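Local atomic coordinates of protein kinase A regulatory subunit, putative (Trypanosoma cruzi, PDB entry 6FTF), a protein that probably restrains the catalytic subunit of a cAMP-independent protein kinase A and binds the nucleoside analogue 7-cyano-7-deazainosine at two cyclic-nucleotide-binding domains. Residues Lys82-Ser88 and Glu130-Leu136; Gly89-Lys95 and Ala122-Thr128. One frame throughout, in Å; residues are numbered along the deposited sequence. Where two conformers were deposited one is given.

Contact 1 (Lys82-Ser88 and Glu130-Leu136)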
loop_
_atom_site.group_PDB
_atom_site.type_symbol
_atom_site.label_atom_id
_atom_site.label_comp_id
_atom_site.label_asym_id
_atom_site.label_seq_id
_atom_site.Cartn_x
_atom_site.Cartn_y
_atom_site.Cartn_z
ATOM N N LYS A 82 -17.567 -4.317 -12.192
ATOM C CA LYS A 82 -16.696 -3.201 -12.529
ATOM C C LYS A 82 -15.885 -2.820 -11.301
ATOM O O LYS A 82 -16.320 -3.038 -10.165
ATOM C CB LYS A 82 -17.525 -2.004 -12.983
ATOM C CG LYS A 82 -18.209 -2.230 -14.321
ATOM C CD LYS A 82 -19.165 -1.094 -14.675
ATOM C CE LYS A 82 -20.491 -1.225 -13.966
ATOM N NZ LYS A 82 -21.341 -2.276 -14.609
ATOM N N LEU A 83 -14.704 -2.261 -11.539
ATOM C CA LEU A 83 -13.824 -1.754 -10.491
ATOM C C LEU A 83 -13.844 -0.233 -10.550
ATOM O O LEU A 83 -13.615 0.348 -11.609
ATOM C CB LEU A 83 -12.406 -2.249 -10.729
ATOM C CG LEU A 83 -11.355 -1.813 -9.710
ATOM C CD1 LEU A 83 -11.600 -2.435 -8.359
ATOM C CD2 LEU A 83 -9.958 -2.181 -10.221
ATOM N N TYR A 84 -14.118 0.412 -9.429
ATOM C CA TYR A 84 -14.183 1.866 -9.348
ATOM C C TYR A 84 -13.017 2.348 -8.503
ATOM O O TYR A 84 -12.837 1.871 -7.383
ATOM C CB TYR A 84 -15.468 2.313 -8.648
ATOM C CG TYR A 84 -16.713 1.978 -9.399
ATOM C CD1 TYR A 84 -17.236 0.705 -9.387
ATOM C CD2 TYR A 84 -17.349 2.941 -10.171
ATOM C CE1 TYR A 84 -18.392 0.410 -10.108
ATOM C CE2 TYR A 84 -18.474 2.666 -10.888
ATOM C CZ TYR A 84 -18.983 1.403 -10.866
ATOM O OH TYR A 84 -20.121 1.151 -11.609
ATOM N N ILE A 85 -12.223 3.272 -9.025
ATOM C CA ILE A 85 -11.161 3.932 -8.272
ATOM C C ILE A 85 -11.623 5.367 -8.047
ATOM O O ILE A 85 -11.958 6.088 -8.998
ATOM C CB ILE A 85 -9.809 3.885 -9.004
ATOM C CG1 ILE A 85 -9.436 2.447 -9.399
ATOM C CG2 ILE A 85 -8.714 4.497 -8.103
ATOM C CD1 ILE A 85 -9.345 1.466 -8.242
ATOM N N ILE A 86 -11.696 5.777 -6.797
ATOM C CA ILE A 86 -12.285 7.064 -6.442
ATOM C C ILE A 86 -11.285 8.188 -6.673
ATOM O O ILE A 86 -10.196 8.207 -6.088
ATOM C CB ILE A 86 -12.754 7.038 -4.983
ATOM C CG1 ILE A 86 -13.833 5.977 -4.786
ATOM C CG2 ILE A 86 -13.252 8.409 -4.573
ATOM C CD1 ILE A 86 -14.150 5.698 -3.336
ATOM N N GLN A 87 -11.665 9.156 -7.512
ATOM C CA GLN A 87 -10.904 10.390 -7.659
ATOM C C GLN A 87 -11.171 11.341 -6.500
ATOM O O GLN A 87 -10.231 11.880 -5.894
ATOM C CB GLN A 87 -11.261 11.062 -8.983
ATOM C CG GLN A 87 -10.637 12.439 -9.161
ATOM C CD GLN A 87 -11.029 13.068 -10.477
ATOM O OE1 GLN A 87 -10.936 12.446 -11.547
ATOM N NE2 GLN A 87 -11.498 14.309 -10.419
ATOM N N SER A 88 -12.438 11.539 -6.160
ATOM C CA SER A 88 -12.797 12.394 -5.043
ATOM C C SER A 88 -14.166 11.976 -4.551
ATOM O O SER A 88 -14.974 11.419 -5.300
ATOM C CB SER A 88 -12.760 13.871 -5.427
ATOM O OG SER A 88 -13.595 14.142 -6.535
ATOM N N GLU A 130 -20.824 14.815 -3.848
ATOM C CA GLU A 130 -20.552 14.159 -5.121
ATOM C C GLU A 130 -19.422 13.160 -4.927
ATOM O O GLU A 130 -18.661 13.234 -3.966
ATOM C CB GLU A 130 -20.137 15.153 -6.225
ATOM C CG GLU A 130 -21.098 16.292 -6.458
ATOM C CD GLU A 130 -20.814 17.509 -5.596
ATOM O OE1 GLU A 130 -19.697 17.634 -5.042
ATOM O OE2 GLU A 130 -21.724 18.357 -5.484
ATOM N N LEU A 131 -19.305 12.245 -5.882
ATOM C CA LEU A 131 -18.170 11.344 -5.966
ATOM C C LEU A 131 -17.844 11.151 -7.437
ATOM O O LEU A 131 -18.741 10.969 -8.271
ATOM C CB LEU A 131 -18.472 10.022 -5.258
ATOM C CG LEU A 131 -17.351 8.993 -5.227
ATOM C CD1 LEU A 131 -17.467 8.118 -3.966
ATOM C CD2 LEU A 131 -17.356 8.100 -6.471
ATOM N N ILE A 132 -16.559 11.239 -7.763
ATOM C CA ILE A 132 -16.059 11.033 -9.113
ATOM C C ILE A 132 -15.162 9.812 -9.077
ATOM O O ILE A 132 -14.272 9.723 -8.224
ATOM C CB ILE A 132 -15.257 12.252 -9.608
ATOM C CG1 ILE A 132 -16.120 13.509 -9.616
ATOM C CG2 ILE A 132 -14.664 11.996 -10.992
ATOM C CD1 ILE A 132 -15.338 14.799 -9.634
ATOM N N ALA A 133 -15.368 8.888 -10.009
ATOM C CA ALA A 133 -14.587 7.664 -10.061
ATOM C C ALA A 133 -14.146 7.367 -11.486
ATOM O O ALA A 133 -14.764 7.801 -12.460
ATOM C CB ALA A 133 -15.391 6.479 -9.546
ATOM N N TRP A 134 -13.082 6.571 -11.584
ATOM C CA TRP A 134 -12.629 5.988 -12.837
ATOM C C TRP A 134 -12.913 4.490 -12.783
ATOM O O TRP A 134 -12.637 3.833 -11.771
ATOM C CB TRP A 134 -11.147 6.290 -13.072
ATOM C CG TRP A 134 -10.933 7.747 -13.323
ATOM C CD1 TRP A 134 -10.641 8.712 -12.383
ATOM C CD2 TRP A 134 -11.071 8.440 -14.569
ATOM N NE1 TRP A 134 -10.565 9.943 -12.986
ATOM C CE2 TRP A 134 -10.823 9.802 -14.322
ATOM C CE3 TRP A 134 -11.354 8.039 -15.873
ATOM C CZ2 TRP A 134 -10.853 10.758 -15.333
ATOM C CZ3 TRP A 134 -11.383 8.988 -16.871
ATOM C CH2 TRP A 134 -11.140 10.335 -16.595
ATOM N N VAL A 135 -13.473 3.959 -13.859
ATOM C CA VAL A 135 -14.098 2.641 -13.852
ATOM C C VAL A 135 -13.415 1.724 -14.851
ATOM O O VAL A 135 -13.237 2.082 -16.019
ATOM C CB VAL A 135 -15.600 2.746 -14.156
ATOM C CG1 VAL A 135 -16.301 1.397 -13.906
ATOM C CG2 VAL A 135 -16.226 3.876 -13.348
ATOM N N LEU A 136 -13.067 0.528 -14.384
ATOM C CA LEU A 136 -12.393 -0.490 -15.181
ATOM C C LEU A 136 -13.300 -1.700 -15.349
ATOM O O LEU A 136 -14.001 -2.097 -14.419
ATOM C CB LEU A 136 -11.097 -0.929 -14.493
ATOM C CG LEU A 136 -10.173 -1.837 -15.292
ATOM C CD1 LEU A 136 -9.615 -1.118 -16.509
ATOM C CD2 LEU A 136 -9.034 -2.329 -14.424
#
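A classic beta bulge breaks the regular pairing of these two antiparallel strands: Q87 and S88 both face I132. The carbonyl O of I132 takes the N of Q87 at 2.8 Å and, weakly, the N of S88 at 3.3 Å, while I132 N returns a bond to S88 O at 2.9 Å. Before the bulge the pairing is regular: L83 N to L136 O 3.0 Å, L136 N to L83 O 2.8 Å, I85 N to W134 O 2.8 Å, W134 N to I85 O 2.9 Å. At the bulge the Q87 side chain points toward the partner strand, and its OE1 accepts a bond from W134 NE1 at 2.9 Å. On the face with L83, I85 and L136, the W134 indole packs against L35, I36 and L39 of helix 30-42. On the other face V135 CG1 lies 4.1 Å from the centroid of the Y84 ring, a CH-pi contact, and A133 CB approaches the ring edge. Strands 62-67 and 108-109 complete this sheet of the cupin-type beta roll. With its backbone N and O paired to I85 and its indole nitrogen satisfied by Q87, W134 can be buried against the helix without an unmet polar group.

Contact 2 (Gly89-Lys95 and Ala122-Thr128). With 7CI (7-cyano-7-deazainosine), chain F.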
loop_
_atom_site.group_PDB
_atom_site.type_symbol
_atom_site.label_atom_id
_atom_site.label_comp_id
_atom_site.label_asym_id
_atom_site.label_seq_id
_atom_site.Cartn_x
_atom_site.Cartn_y
_atom_site.Cartn_z
ATOM N N GLY A 89 -14.419 12.251 -3.281
ATOM C CA GLY A 89 -15.645 11.838 -2.633
ATOM C C GLY A 89 -15.421 10.630 -1.745
ATOM O O GLY A 89 -14.377 9.971 -1.778
ATOM N N HIS A 90 -16.427 10.345 -0.926
ATOM C CA HIS A 90 -16.375 9.237 0.019
ATOM C C HIS A 90 -17.629 8.390 -0.116
ATOM O O HIS A 90 -18.699 8.875 -0.505
ATOM C CB HIS A 90 -16.321 9.700 1.481
ATOM C CG HIS A 90 -15.141 10.543 1.827
ATOM N ND1 HIS A 90 -15.040 11.189 3.040
ATOM C CD2 HIS A 90 -14.000 10.815 1.158
ATOM C CE1 HIS A 90 -13.892 11.839 3.092
ATOM N NE2 HIS A 90 -13.242 11.630 1.963
ATOM N N ALA A 91 -17.508 7.119 0.269
ATOM C CA ALA A 91 -18.653 6.229 0.270
ATOM C C ALA A 91 -18.601 5.303 1.474
ATOM O O ALA A 91 -17.530 4.831 1.881
ATOM C CB ALA A 91 -18.717 5.383 -0.998
ATOM N N ASP A 92 -19.781 5.004 1.999
ATOM C CA ASP A 92 -19.922 4.037 3.075
ATOM C C ASP A 92 -20.044 2.633 2.502
ATOM O O ASP A 92 -20.747 2.403 1.517
ATOM C CB ASP A 92 -21.181 4.318 3.899
ATOM C CG ASP A 92 -21.119 5.628 4.658
ATOM O OD1 ASP A 92 -20.067 5.947 5.255
ATOM O OD2 ASP A 92 -22.136 6.347 4.660
ATOM N N ILE A 93 -19.403 1.684 3.179
ATOM C CA ILE A 93 -19.605 0.256 2.958
ATOM C C ILE A 93 -20.616 -0.206 3.993
ATOM O O ILE A 93 -20.374 -0.084 5.200
ATOM C CB ILE A 93 -18.286 -0.521 3.099
ATOM C CG1 ILE A 93 -17.202 0.069 2.184
ATOM C CG2 ILE A 93 -18.500 -2.001 2.822
ATOM C CD1 ILE A 93 -17.599 0.123 0.713
ATOM N N ILE A 94 -21.745 -0.729 3.528
ATOM C CA ILE A 94 -22.878 -1.077 4.382
ATOM C C ILE A 94 -23.134 -2.570 4.263
ATOM O O ILE A 94 -23.412 -3.077 3.171
ATOM C CB ILE A 94 -24.128 -0.267 4.006
ATOM C CG1 ILE A 94 -23.815 1.231 4.135
ATOM C CG2 ILE A 94 -25.338 -0.679 4.859
ATOM C CD1 ILE A 94 -24.869 2.141 3.633
ATOM N N LYS A 95 -23.053 -3.268 5.397
ATOM C CA LYS A 95 -23.377 -4.686 5.500
ATOM C C LYS A 95 -24.547 -4.852 6.455
ATOM O O LYS A 95 -24.511 -4.334 7.576
ATOM C CB LYS A 95 -22.200 -5.479 6.061
ATOM C CG LYS A 95 -21.111 -5.775 5.073
ATOM C CD LYS A 95 -20.347 -7.033 5.467
ATOM C CE LYS A 95 -20.873 -8.258 4.734
ATOM N NZ LYS A 95 -19.937 -9.420 4.848
ATOM N N ALA A 122 -21.290 -6.152 -0.268
ATOM C CA ALA A 122 -21.764 -5.051 0.557
ATOM C C ALA A 122 -22.240 -3.908 -0.328
ATOM O O ALA A 122 -21.769 -3.734 -1.457
ATOM C CB ALA A 122 -20.654 -4.518 1.469
ATOM N N THR A 123 -23.205 -3.150 0.177
ATOM C CA THR A 123 -23.650 -1.953 -0.512
ATOM C C THR A 123 -22.635 -0.834 -0.343
ATOM O O THR A 123 -22.042 -0.662 0.725
ATOM C CB THR A 123 -25.021 -1.559 0.023
ATOM O OG1 THR A 123 -25.945 -2.564 -0.383
ATOM C CG2 THR A 123 -25.476 -0.209 -0.512
ATOM N N VAL A 124 -22.424 -0.084 -1.421
ATOM C CA VAL A 124 -21.500 1.045 -1.448
ATOM C C VAL A 124 -22.325 2.292 -1.712
ATOM O O VAL A 124 -22.879 2.442 -2.806
ATOM C CB VAL A 124 -20.434 0.858 -2.530
ATOM C CG1 VAL A 124 -19.520 2.054 -2.539
ATOM C CG2 VAL A 124 -19.666 -0.449 -2.314
ATOM N N LYS A 125 -22.405 3.184 -0.730
ATOM C CA LYS A 125 -23.349 4.302 -0.775
ATOM C C LYS A 125 -22.604 5.613 -0.566
ATOM O O LYS A 125 -21.927 5.789 0.449
ATOM C CB LYS A 125 -24.441 4.119 0.283
ATOM C CG LYS A 125 -25.629 5.053 0.137
ATOM C CD LYS A 125 -26.715 4.632 1.093
ATOM C CE LYS A 125 -27.951 5.507 0.964
ATOM N NZ LYS A 125 -29.118 4.903 1.664
ATOM N N VAL A 126 -22.735 6.539 -1.524
ATOM C CA VAL A 126 -21.971 7.782 -1.491
ATOM C C VAL A 126 -22.413 8.638 -0.310
ATOM O O VAL A 126 -23.614 8.812 -0.060
ATOM C CB VAL A 126 -22.161 8.523 -2.825
ATOM C CG1 VAL A 126 -21.486 9.878 -2.788
ATOM C CG2 VAL A 126 -21.643 7.683 -3.966
ATOM N N CYS A 127 -21.448 9.205 0.411
ATOM C CA CYS A 127 -21.781 9.992 1.590
ATOM C C CYS A 127 -21.207 11.396 1.564
ATOM O O CYS A 127 -21.376 12.136 2.544
ATOM C CB CYS A 127 -21.380 9.266 2.885
ATOM S SG CYS A 127 -19.642 8.873 3.043
ATOM N N THR A 128 -20.583 11.802 0.469
ATOM C CA THR A 128 -20.272 13.197 0.201
ATOM C C THR A 128 -21.286 13.736 -0.800
ATOM O O THR A 128 -22.114 12.998 -1.331
ATOM C CB THR A 128 -18.848 13.312 -0.342
ATOM O OG1 THR A 128 -18.635 12.324 -1.360
ATOM C CG2 THR A 128 -17.843 13.089 0.772
HETATM C C1 7CI F . -15.914 -3.066 -0.231
HETATM N N1 7CI F . -15.955 -3.920 0.997
HETATM O O1 7CI F . -17.229 -2.972 -0.756
HETATM C C2 7CI F . -15.250 -3.672 2.103
HETATM N N2 7CI F . -14.349 -2.693 2.370
HETATM O O2 7CI F . -14.483 -2.654 -2.020
HETATM C C3 7CI F . -13.753 -2.692 3.575
HETATM N N3 7CI F . -14.064 -3.670 4.529
HETATM O O3 7CI F . -15.565 -4.596 -3.398
HETATM C C4 7CI F . -14.961 -4.659 4.273
HETATM N N4 7CI F . -17.758 -7.642 3.433
HETATM C C5 7CI F . -15.601 -4.700 3.034
HETATM O O5 7CI F . -15.170 -5.505 5.190
HETATM C C6 7CI F . -16.588 -5.561 2.419
HETATM C C7 7CI F . -16.771 -4.994 1.149
HETATM C C8 7CI F . -17.228 -6.698 2.975
HETATM C C9 7CI F . -15.088 -3.640 -1.288
HETATM C C10 7CI F . -16.036 -4.396 -2.060
HETATM C C11 7CI F . -17.246 -3.484 -2.071
HETATM C C12 7CI F . -18.619 -4.240 -2.361
HETATM O O4 7CI F . -18.716 -5.391 -1.550
#
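The pocket for 7-cyano-7-deazainosine in the first cyclic-nucleotide-binding domain is partly built by this antiparallel pair, and both segments reach the ligand, with hydrogen bonds from K95 and A122 at one end. K95 NZ donates to the nitrile N4 of 7CI at 3.1 Å and A122 N to its hydroxyl O4 at 3.0 Å; E111, E113 and G110 supply further hydrogen bonds. I93 CD1 lies 3.4 Å from the ribose-ring O1 of 7CI and packs 3.7 Å from V124 CG2, on the sheet face that also holds A91 and V126. Between the strands, D92 N meets K125 O at 2.8 Å, K125 N meets D92 O at 2.9 Å, and I94 N meets T123 O at 2.8 Å. At the far end C127 N bonds H90 O at 2.9 Å and T128 OG1 accepts H90 N at 3.0 Å; the same hydroxyl also bonds E130. This strand pair thus offers the sugar the apolar side chains of I93 and V124 and the backbone NH of A122, while the lysine reads the cyano group of the base.

Contacts 1 and 2 are successive parts of one beta roll: strand 82-86 is followed, after a corner at Q87, by 91-95, and 123-126 by 130-137, so the same two lengths of chain pair twice, in two four-stranded sheets. Their centres lie about 12 Å apart, and L131 joins them, its CD1 3.8 Å from H90 O and its CB 3.9 Å from V126 CG1. Both are partly buried, contact 1 the more so, with eight buried residues against five. One face of contact 1 covers helix 30-42, and it combines a bulge at one end with aromatic and aliphatic side chains on both sheet faces; contact 2 keeps its register through strands 91-95 and 123-126 and turns both apolar side chains and NH donors to the ligand.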